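Local structure of putative methyltransferase protein (Bacteroides fragilis, 5BP9) at residues L106-G111 and S171-R176; D162-L167 and R185-L190; E178-F183 and D242-D247. The protein probably transfers methyl groups from S-adenosylmethionine to an acceptor substrate, and binds the product S-adenosyl-L-homocysteine. One frame throughout, in Å; residues are numbered along the deposited sequence. Where two conformers were deposited one is given.

Interaction 1 of 3, residues L106-G111 and S171-R176; sequences LDVGAG and SGIIGR. With SAH (S-adenosyl-L-homocysteine), chain D.
V108 and I173 meet methyl to methyl beneath the adenine of the bound S-adenosyl-L-homocysteine (SAH), in the cofactor pocket of a Rossmann-like class I methyltransferase fold. V108 closes strand 104-108, and G109, A110 and G111 begin the glycine-rich turn after it; I173 comes from the short 3-10 segment that follows strand 161-166. The two side chains slant across each other, V108 CG1 lying 3.7 Å from I173 CD1. On V108 this branch stands anti to the backbone N (chi1 -179°), which turns it to the isoleucine.

I173, modelled in two conformers of which one is described, lies lengthwise under one face of the purine. CG1 sits 3.6 Å from SAH N7, CD1 3.7 Å from SAH C4, and CG2 runs below the exocyclic amine. The isoleucine is therefore both the floor of the base and the bridge to V108. G109 CA also borders I173 CD1, at 4.2 Å, with the ribose close by. D130, R85 and L152 add further hydrogen bonds to the ligand. At its amino acid end, SAH N donates a 2.7 Å hydrogen bond to G109 O.

Interaction 2 of 3, residues D162-L167 and R185-L190; sequences DTILML and RKMKQL
I164 points from strand 161-166 into the last turn of helix 180-190, where M187 (a selenomethionine) and L190 receive it. Strand, helix and the following parallel strand 195-202 form a beta-alpha-beta crossover of the Rossmann-like sheet, and the contact packs the end of the helix against that sheet.

All contacts between the two segments are apolar, and none is a hydrogen bond. The delta methyl of I164 does the touching: CD1 lies 3.7 Å from L190 CB and 3.9 Å from M187 SE. Because I164 is extended beyond CB (chi2 179°), this methyl is carried far enough out to lie against both helix residues, which are one turn apart. The I164 side chain crosses that of L190 at about a right angle and that of M187 at a slant. M187 is bent at both chi2 and chi3, a fold that swings its selenium toward the strand although its CB does not aim there. The same bend brings M187 CE to 4.0 Å from L190 CD1. The rest of the surround is also hydrophobic: L152 touches both M187 and L190, I197 of the next strand packs on M187, and V108 flanks I164.

Polar contacts lie at the margins. D162 OD2 accepts a hydrogen bond from T104 N and pairs with R192 in a salt bridge just beyond the helix, while K186 NZ is held by the carbonyls of D154 and F157.

T163 and L165 project from the other face of the strand, where L98 of helix 92-100 covers L165. Within the helix, L190 N donates to K186 O over 3.1 Å.

Interaction 3 of 3, residues E178-F183 and D242-D247; sequences ENMPLF and DWLYID. With ETE (2-{2-[2-2-(methoxy-ethoxy)-ethoxy]-ethoxy}-ethanol), chain B.
The first turn of helix 180-190 rests on the end of strand 236-244 through M180, a selenomethionine, which meets L244 and I246. Its terminal methyl makes both contacts: M180 CE is 3.5 Å from L244 CD2, slightly tighter than usual for two carbons, and 3.6 Å from I246 CD1. M180 and I246 reach toward each other tip to tip, whereas L244 crosses M180 at a slant. The chain of M180 bends at chi2 (-76°) and then runs straight, which brings CE up against both branched residues.

Here the antiparallel four-stranded sheet, separate from the Rossmann-like core sheet, leans on a core helix; I246 also touches L251 of helix 248-257, whose N-cap is D247. N179 O accepts the backbone N-H of F183 as the helix starts.

Between L244 and D242, W243 points to the other side of the strand, into the ligand site. The glycol ether ETE runs over one face of its indole, with ETE C14 3.8 Å above the plane toward the rim and ETE C23 3.7 Å from W243 CZ3. ETE OH4 lies close to the sulfur of SAH, a position consistent with the acceptor side of the pocket.

Overall arrangement
The three contacts lie close together: the centre of interaction 1 is about 10 Å from those of interactions 2 and 3, which lie about 14 Å apart. Interactions 1 and 2 share the core sheet, where strands 104-108 and 161-166 are neighbours and L106 O accepts from L165 N at 2.8 Å. Interactions 2 and 3 use opposite ends of helix 180-190. Segment 171-176 links strand 161-166 to that helix, and S171 OG hydrogen-bonds L244 O, tying it to interaction 3. Along the sequence, interaction 1 crosses interaction 2 and closes before interaction 3 opens. Core sheet, crossover helix and antiparallel sheet thus meet beside the cofactor pocket, which interaction 1 lines.

Interaction 1 of 3, residues L106-G111 and S171-R176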
loop_
_atom_site.group_PDB
_atom_site.type_symbol
_atom_site.label_atom_id
_atom_site.label_comp_id
_atom_site.label_asym_id
_atom_site.label_seq_id
_atom_site.Cartn_x
_atom_site.Cartn_y
_atom_site.Cartn_z
ATOM N N LEU A 106 -3.285 2.001 -11.796
ATOM C CA LEU A 106 -2.091 2.341 -11.015
ATOM C C LEU A 106 -1.975 1.404 -9.814
ATOM O O LEU A 106 -2.884 1.365 -8.960
ATOM C CB LEU A 106 -2.157 3.799 -10.508
ATOM C CG LEU A 106 -0.956 4.253 -9.668
ATOM C CD1 LEU A 106 0.334 4.189 -10.481
ATOM C CD2 LEU A 106 -1.203 5.652 -9.126
ATOM N N ASP A 107 -0.871 0.674 -9.756
ATOM C CA ASP A 107 -0.527 -0.177 -8.608
ATOM C C ASP A 107 0.420 0.610 -7.684
ATOM O O ASP A 107 1.621 0.732 -7.964
ATOM C CB ASP A 107 0.101 -1.481 -9.136
ATOM C CG ASP A 107 0.418 -2.474 -8.072
ATOM O OD1 ASP A 107 0.122 -2.243 -6.888
ATOM O OD2 ASP A 107 0.997 -3.523 -8.453
ATOM N N VAL A 108 -0.153 1.156 -6.604
ATOM C CA VAL A 108 0.587 2.044 -5.682
ATOM C C VAL A 108 1.338 1.204 -4.651
ATOM O O VAL A 108 0.741 0.357 -3.957
ATOM C CB VAL A 108 -0.364 2.995 -4.936
ATOM C CG1 VAL A 108 0.413 3.905 -4.006
ATOM C CG2 VAL A 108 -1.226 3.800 -5.893
ATOM N N GLY A 109 2.641 1.458 -4.525
ATOM C CA GLY A 109 3.490 0.753 -3.559
ATOM C C GLY A 109 3.576 -0.705 -3.949
ATOM O O GLY A 109 3.282 -1.608 -3.168
ATOM N N ALA A 110 3.957 -0.933 -5.204
ATOM C CA ALA A 110 3.804 -2.241 -5.837
ATOM C C ALA A 110 4.767 -3.352 -5.360
ATOM O O ALA A 110 4.571 -4.545 -5.653
ATOM C CB ALA A 110 3.849 -2.045 -7.332
ATOM N N GLY A 111 5.825 -2.958 -4.650
ATOM C CA GLY A 111 6.698 -3.922 -3.991
ATOM C C GLY A 111 7.396 -4.844 -4.956
ATOM O O GLY A 111 8.102 -4.368 -5.837
ATOM N N SER A 171 -4.138 1.840 3.020
ATOM C CA SER A 171 -4.143 3.100 3.725
ATOM C C SER A 171 -2.766 3.489 4.268
ATOM O O SER A 171 -2.523 4.648 4.559
ATOM C CB SER A 171 -5.135 3.041 4.874
ATOM O OG SER A 171 -4.878 1.943 5.701
ATOM N N GLY A 172 -1.885 2.511 4.432
ATOM C CA GLY A 172 -0.622 2.719 5.086
ATOM C C GLY A 172 0.163 3.918 4.654
ATOM O O GLY A 172 0.625 4.707 5.493
ATOM N N ILE A 173 0.271 4.070 3.330
ATOM C CA ILE A 173 1.030 5.117 2.643
ATOM C C ILE A 173 0.617 6.529 3.067
ATOM O O ILE A 173 1.414 7.470 3.037
ATOM C CB ILE A 173 0.924 4.877 1.114
ATOM C CG1 ILE A 173 1.903 3.747 0.742
ATOM C CG2 ILE A 173 1.319 6.088 0.276
ATOM C CD1 ILE A 173 1.807 3.254 -0.682
ATOM N N ILE A 174 -0.660 6.669 3.423
ATOM C CA ILE A 174 -1.196 7.980 3.869
ATOM C C ILE A 174 -0.524 8.437 5.184
ATOM O O ILE A 174 -0.346 9.650 5.427
ATOM C CB ILE A 174 -2.741 7.976 3.970
ATOM C CG1 ILE A 174 -3.353 7.632 2.604
ATOM C CG2 ILE A 174 -3.269 9.335 4.483
ATOM C CD1 ILE A 174 -4.800 7.270 2.668
ATOM N N GLY A 175 -0.151 7.478 6.031
ATOM C CA GLY A 175 0.659 7.737 7.227
ATOM C C GLY A 175 -0.110 8.185 8.451
ATOM O O GLY A 175 -0.030 7.560 9.515
ATOM N N ARG A 176 -0.836 9.295 8.305
ATOM C CA ARG A 176 -1.562 9.918 9.409
ATOM C C ARG A 176 -2.841 10.569 8.879
ATOM O O ARG A 176 -2.928 10.942 7.722
ATOM C CB ARG A 176 -0.671 10.954 10.121
ATOM C CG ARG A 176 0.583 10.350 10.763
ATOM C CD ARG A 176 1.406 11.310 11.615
ATOM N NE ARG A 176 0.621 11.935 12.672
ATOM C CZ ARG A 176 0.366 11.394 13.863
ATOM N NH1 ARG A 176 0.835 10.191 14.192
ATOM N NH2 ARG A 176 -0.368 12.071 14.730
HETATM N N SAH D . 1.718 -3.729 -2.477
HETATM C CA SAH D . 2.874 -4.629 -2.097
HETATM C CB SAH D . 3.810 -4.040 -1.030
HETATM C CG SAH D . 3.140 -3.541 0.251
HETATM S SD SAH D . 4.336 -2.823 1.340
HETATM C C SAH D . 2.370 -5.959 -1.609
HETATM O O SAH D . 1.169 -6.168 -1.472
HETATM O OXT SAH D . 3.124 -6.890 -1.330
HETATM C "C5'" SAH D . 4.150 -1.091 1.002
HETATM C "C4'" SAH D . 4.975 -0.632 -0.195
HETATM O "O4'" SAH D . 4.680 0.761 -0.432
HETATM C "C3'" SAH D . 6.492 -0.717 -0.046
HETATM O "O3'" SAH D . 7.058 -1.416 -1.178
HETATM C "C2'" SAH D . 6.941 0.739 0.042
HETATM O "O2'" SAH D . 8.258 1.001 -0.400
HETATM C "C1'" SAH D . 5.889 1.451 -0.778
HETATM N N9 SAH D . 5.677 2.882 -0.513
HETATM C C8 SAH D . 5.649 3.480 0.689
HETATM N N7 SAH D . 5.378 4.750 0.649
HETATM C C5 SAH D . 5.188 5.008 -0.694
HETATM C C6 SAH D . 4.876 6.168 -1.417
HETATM N N6 SAH D . 4.669 7.362 -0.834
HETATM N N1 SAH D . 4.767 6.078 -2.771
HETATM C C2 SAH D . 4.982 4.881 -3.357
HETATM N N3 SAH D . 5.280 3.713 -2.761
HETATM C C4 SAH D . 5.383 3.837 -1.423
#

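Interaction 2 of 3, residues D162-L167 and R185-L190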
loop_
_atom_site.group_PDB
_atom_site.type_symbol
_atom_site.label_atom_id
_atom_site.label_comp_id
_atom_site.label_asym_id
_atom_site.label_seq_id
_atom_site.Cartn_x
_atom_site.Cartn_y
_atom_site.Cartn_z
ATOM N N ASP A 162 -8.059 4.895 -14.533
ATOM C CA ASP A 162 -9.414 4.419 -14.264
ATOM C C ASP A 162 -9.543 3.706 -12.924
ATOM O O ASP A 162 -10.595 3.783 -12.291
ATOM C CB ASP A 162 -9.879 3.502 -15.377
ATOM C CG ASP A 162 -9.871 4.205 -16.735
ATOM O OD1 ASP A 162 -10.705 5.139 -16.912
ATOM O OD2 ASP A 162 -9.022 3.839 -17.587
ATOM N N THR A 163 -8.485 3.014 -12.512
ATOM C CA THR A 163 -8.469 2.308 -11.213
ATOM C C THR A 163 -7.128 2.571 -10.538
ATOM O O THR A 163 -6.074 2.437 -11.170
ATOM C CB THR A 163 -8.657 0.787 -11.358
ATOM O OG1 THR A 163 -9.780 0.504 -12.196
ATOM C CG2 THR A 163 -8.929 0.139 -10.009
ATOM N N ILE A 164 -7.192 2.971 -9.276
ATOM C CA ILE A 164 -6.005 3.129 -8.430
ATOM C C ILE A 164 -6.076 2.075 -7.323
ATOM O O ILE A 164 -7.040 2.043 -6.558
ATOM C CB ILE A 164 -5.902 4.545 -7.861
ATOM C CG1 ILE A 164 -5.797 5.563 -9.038
ATOM C CG2 ILE A 164 -4.696 4.636 -6.916
ATOM C CD1 ILE A 164 -5.713 7.019 -8.618
ATOM N N LEU A 165 -5.068 1.198 -7.278
ATOM C CA LEU A 165 -5.027 0.088 -6.318
ATOM C C LEU A 165 -4.088 0.409 -5.175
ATOM O O LEU A 165 -2.918 0.684 -5.395
ATOM C CB LEU A 165 -4.543 -1.206 -6.980
ATOM C CG LEU A 165 -5.396 -1.801 -8.081
ATOM C CD1 LEU A 165 -4.709 -3.032 -8.648
ATOM C CD2 LEU A 165 -6.769 -2.156 -7.536
HETATM N N MSE A 166 -4.634 0.378 -3.953
HETATM C CA MSE A 166 -3.837 0.540 -2.738
HETATM C C MSE A 166 -4.129 -0.634 -1.860
HETATM O O MSE A 166 -5.102 -0.647 -1.081
HETATM C CB MSE A 166 -4.216 1.856 -2.144
HETATM C CG MSE A 166 -3.759 2.948 -3.098
HETATM SE SE MSE A 166 -4.247 4.713 -2.430
HETATM C CE MSE A 166 -2.694 4.893 -1.214
ATOM N N LEU A 167 -3.291 -1.660 -2.013
ATOM C CA LEU A 167 -3.524 -2.975 -1.396
ATOM C C LEU A 167 -2.427 -3.368 -0.405
ATOM O O LEU A 167 -1.324 -2.859 -0.476
ATOM C CB LEU A 167 -3.658 -4.023 -2.487
ATOM C CG LEU A 167 -4.798 -3.792 -3.485
ATOM C CD1 LEU A 167 -4.755 -4.885 -4.555
ATOM C CD2 LEU A 167 -6.160 -3.732 -2.826
ATOM N N ARG A 185 -6.511 15.306 -2.514
ATOM C CA ARG A 185 -6.087 16.234 -3.574
ATOM C C ARG A 185 -5.303 15.512 -4.657
ATOM O O ARG A 185 -5.532 15.751 -5.841
ATOM C CB ARG A 185 -5.264 17.400 -3.046
ATOM C CG ARG A 185 -6.083 18.443 -2.318
ATOM C CD ARG A 185 -5.296 19.732 -2.110
ATOM N NE ARG A 185 -4.143 19.604 -1.208
ATOM C CZ ARG A 185 -4.170 19.664 0.127
ATOM N NH1 ARG A 185 -5.304 19.812 0.793
ATOM N NH2 ARG A 185 -3.032 19.565 0.810
ATOM N N LYS A 186 -4.407 14.618 -4.258
ATOM C CA LYS A 186 -3.634 13.869 -5.236
ATOM C C LYS A 186 -4.540 12.925 -6.033
ATOM O O LYS A 186 -4.393 12.776 -7.248
ATOM C CB LYS A 186 -2.498 13.087 -4.562
ATOM C CG LYS A 186 -1.544 12.407 -5.534
ATOM C CD LYS A 186 -0.587 13.433 -6.127
ATOM C CE LYS A 186 0.018 12.963 -7.419
ATOM N NZ LYS A 186 1.022 13.948 -7.902
HETATM N N MSE A 187 -5.492 12.301 -5.350
HETATM C CA MSE A 187 -6.429 11.399 -6.028
HETATM C C MSE A 187 -7.267 12.106 -7.073
HETATM O O MSE A 187 -7.475 11.577 -8.173
HETATM C CB MSE A 187 -7.363 10.703 -5.029
HETATM C CG MSE A 187 -6.689 9.769 -4.035
HETATM SE SE MSE A 187 -5.796 8.244 -4.896
HETATM C CE MSE A 187 -4.033 8.957 -4.823
ATOM N N LYS A 188 -7.699 13.324 -6.776
ATOM C CA LYS A 188 -8.404 14.131 -7.767
ATOM C C LYS A 188 -7.560 14.358 -9.031
ATOM O O LYS A 188 -8.123 14.376 -10.134
ATOM C CB LYS A 188 -8.841 15.472 -7.181
ATOM C CG LYS A 188 -9.974 15.349 -6.194
ATOM C CD LYS A 188 -10.332 16.704 -5.596
ATOM N N GLN A 189 -6.240 14.553 -8.875
ATOM C CA GLN A 189 -5.355 14.763 -10.026
ATOM C C GLN A 189 -5.152 13.497 -10.854
ATOM O O GLN A 189 -4.914 13.562 -12.052
ATOM C CB GLN A 189 -3.968 15.240 -9.569
ATOM C CG GLN A 189 -3.885 16.558 -8.779
ATOM C CD GLN A 189 -2.553 16.681 -7.989
ATOM O OE1 GLN A 189 -2.536 17.134 -6.839
ATOM N NE2 GLN A 189 -1.445 16.256 -8.599
ATOM N N LEU A 190 -5.180 12.344 -10.185
ATOM C CA LEU A 190 -4.854 11.068 -10.813
ATOM C C LEU A 190 -6.026 10.275 -11.374
ATOM O O LEU A 190 -5.808 9.353 -12.169
ATOM C CB LEU A 190 -4.102 10.176 -9.794
ATOM C CG LEU A 190 -2.733 10.641 -9.288
ATOM C CD1 LEU A 190 -2.205 9.640 -8.283
ATOM C CD2 LEU A 190 -1.738 10.867 -10.439
#

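Interaction 3 of 3, residues E178-F183 and D242-D247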
loop_
_atom_site.group_PDB
_atom_site.type_symbol
_atom_site.label_atom_id
_atom_site.label_comp_id
_atom_site.label_asym_id
_atom_site.label_seq_id
_atom_site.Cartn_x
_atom_site.Cartn_y
_atom_site.Cartn_z
ATOM N N GLU A 178 -3.951 13.467 9.422
ATOM C CA GLU A 178 -3.708 14.859 8.954
ATOM C C GLU A 178 -3.268 14.939 7.488
ATOM O O GLU A 178 -3.281 16.017 6.882
ATOM C CB GLU A 178 -2.725 15.604 9.869
ATOM C CG GLU A 178 -1.306 15.066 9.849
ATOM C CD GLU A 178 -0.342 15.812 10.750
ATOM O OE1 GLU A 178 -0.603 16.990 11.117
ATOM O OE2 GLU A 178 0.696 15.207 11.061
ATOM N N ASN A 179 -2.855 13.804 6.911
ATOM C CA ASN A 179 -2.539 13.734 5.474
ATOM C C ASN A 179 -3.716 13.392 4.569
ATOM O O ASN A 179 -3.544 13.287 3.365
ATOM C CB ASN A 179 -1.425 12.730 5.252
ATOM C CG ASN A 179 -0.109 13.211 5.807
ATOM O OD1 ASN A 179 0.105 14.424 5.990
ATOM N ND2 ASN A 179 0.793 12.278 6.060
HETATM N N MSE A 180 -4.915 13.229 5.136
HETATM C CA MSE A 180 -6.077 12.920 4.301
HETATM C C MSE A 180 -6.374 13.976 3.244
HETATM O O MSE A 180 -6.633 13.604 2.091
HETATM C CB MSE A 180 -7.326 12.592 5.127
HETATM C CG MSE A 180 -7.208 11.231 5.792
HETATM SE SE MSE A 180 -7.515 9.840 4.423
HETATM C CE MSE A 180 -7.017 8.452 5.595
ATOM N N PRO A 181 -6.332 15.280 3.577
ATOM C CA PRO A 181 -6.589 16.278 2.521
ATOM C C PRO A 181 -5.569 16.185 1.357
ATOM O O PRO A 181 -5.967 16.211 0.187
ATOM C CB PRO A 181 -6.562 17.611 3.280
ATOM C CG PRO A 181 -6.949 17.241 4.687
ATOM C CD PRO A 181 -6.294 15.915 4.915
ATOM N N LEU A 182 -4.278 16.043 1.669
ATOM C CA LEU A 182 -3.245 15.888 0.638
ATOM C C LEU A 182 -3.526 14.669 -0.212
ATOM O O LEU A 182 -3.428 14.720 -1.437
ATOM C CB LEU A 182 -1.861 15.751 1.286
ATOM C CG LEU A 182 -0.662 15.484 0.368
ATOM C CD1 LEU A 182 -0.244 16.749 -0.367
ATOM C CD2 LEU A 182 0.497 14.919 1.175
ATOM N N PHE A 183 -3.869 13.563 0.455
ATOM C CA PHE A 183 -4.164 12.330 -0.262
ATOM C C PHE A 183 -5.305 12.526 -1.275
ATOM O O PHE A 183 -5.172 12.160 -2.446
ATOM C CB PHE A 183 -4.492 11.218 0.746
ATOM C CG PHE A 183 -5.010 9.969 0.096
ATOM C CD1 PHE A 183 -4.170 9.200 -0.699
ATOM C CD2 PHE A 183 -6.329 9.600 0.217
ATOM C CE1 PHE A 183 -4.655 8.079 -1.355
ATOM C CE2 PHE A 183 -6.812 8.450 -0.402
ATOM C CZ PHE A 183 -5.986 7.698 -1.217
ATOM N N ASP A 242 5.603 6.342 9.351
ATOM C CA ASP A 242 4.221 6.262 9.786
ATOM C C ASP A 242 3.431 5.330 8.852
ATOM O O ASP A 242 3.600 5.371 7.634
ATOM C CB ASP A 242 3.587 7.667 9.766
ATOM C CG ASP A 242 4.233 8.624 10.766
ATOM O OD1 ASP A 242 4.796 8.193 11.807
ATOM O OD2 ASP A 242 4.155 9.830 10.522
ATOM N N TRP A 243 2.561 4.495 9.429
ATOM C CA TRP A 243 1.791 3.523 8.656
ATOM C C TRP A 243 0.367 3.552 9.206
ATOM O O TRP A 243 0.123 3.123 10.312
ATOM C CB TRP A 243 2.420 2.117 8.716
ATOM C CG TRP A 243 2.061 1.191 7.584
ATOM C CD1 TRP A 243 1.446 -0.036 7.668
ATOM C CD2 TRP A 243 2.381 1.384 6.205
ATOM N NE1 TRP A 243 1.336 -0.589 6.418
ATOM C CE2 TRP A 243 1.897 0.256 5.499
ATOM C CE3 TRP A 243 3.027 2.391 5.502
ATOM C CZ2 TRP A 243 2.044 0.121 4.113
ATOM C CZ3 TRP A 243 3.160 2.277 4.133
ATOM C CH2 TRP A 243 2.665 1.148 3.444
ATOM N N LEU A 244 -0.559 4.079 8.411
ATOM C CA LEU A 244 -1.938 4.245 8.847
ATOM C C LEU A 244 -2.779 3.007 8.585
ATOM O O LEU A 244 -2.861 2.509 7.446
ATOM C CB LEU A 244 -2.574 5.412 8.102
ATOM C CG LEU A 244 -4.051 5.730 8.413
ATOM C CD1 LEU A 244 -4.248 6.227 9.838
ATOM C CD2 LEU A 244 -4.569 6.744 7.403
ATOM N N TYR A 245 -3.419 2.516 9.641
ATOM C CA TYR A 245 -4.564 1.600 9.532
ATOM C C TYR A 245 -5.804 2.421 9.830
ATOM O O TYR A 245 -5.760 3.299 10.671
ATOM C CB TYR A 245 -4.449 0.444 10.540
ATOM C CG TYR A 245 -3.263 -0.448 10.304
ATOM C CD1 TYR A 245 -1.990 -0.049 10.704
ATOM C CD2 TYR A 245 -3.404 -1.668 9.685
ATOM C CE1 TYR A 245 -0.884 -0.842 10.466
ATOM C CE2 TYR A 245 -2.298 -2.481 9.447
ATOM C CZ TYR A 245 -1.039 -2.062 9.838
ATOM O OH TYR A 245 0.075 -2.858 9.599
ATOM N N ILE A 246 -6.890 2.173 9.114
ATOM C CA ILE A 246 -8.065 3.018 9.273
ATOM C C ILE A 246 -9.317 2.153 9.173
ATOM O O ILE A 246 -9.472 1.331 8.251
ATOM C CB ILE A 246 -8.048 4.188 8.261
ATOM C CG1 ILE A 246 -9.158 5.202 8.555
ATOM C CG2 ILE A 246 -8.137 3.683 6.817
ATOM C CD1 ILE A 246 -9.021 6.486 7.775
ATOM N N ASP A 247 -10.196 2.314 10.154
ATOM C CA ASP A 247 -11.510 1.634 10.110
ATOM C C ASP A 247 -12.419 2.271 9.072
ATOM O O ASP A 247 -12.227 3.448 8.708
ATOM C CB ASP A 247 -12.154 1.646 11.512
ATOM C CG ASP A 247 -12.624 3.006 11.917
ATOM O OD1 ASP A 247 -11.839 3.760 12.491
ATOM O OD2 ASP A 247 -13.775 3.363 11.598
HETATM O OH2 ETE B . 8.544 4.413 3.817
HETATM C C12 ETE B . 8.796 3.011 3.802
HETATM C C22 ETE B . 7.438 2.347 3.904
HETATM O OH3 ETE B . 7.554 0.935 3.784
HETATM C C13 ETE B . 6.472 -1.152 4.319
HETATM C C23 ETE B . 6.281 0.308 3.935
HETATM O OH4 ETE B . 5.204 -1.784 4.498
HETATM C C14 ETE B . 4.697 -2.219 6.801
HETATM C C24 ETE B . 5.180 -2.816 5.487
HETATM O OH5 ETE B . 4.947 -3.123 7.875
HETATM C C15 ETE B . 3.771 -4.639 9.362
HETATM C C25 ETE B . 4.037 -4.231 7.918
HETATM O OH6 ETE B . 3.612 -6.059 9.438
HETATM C C26 ETE B . 3.979 -6.616 10.700
#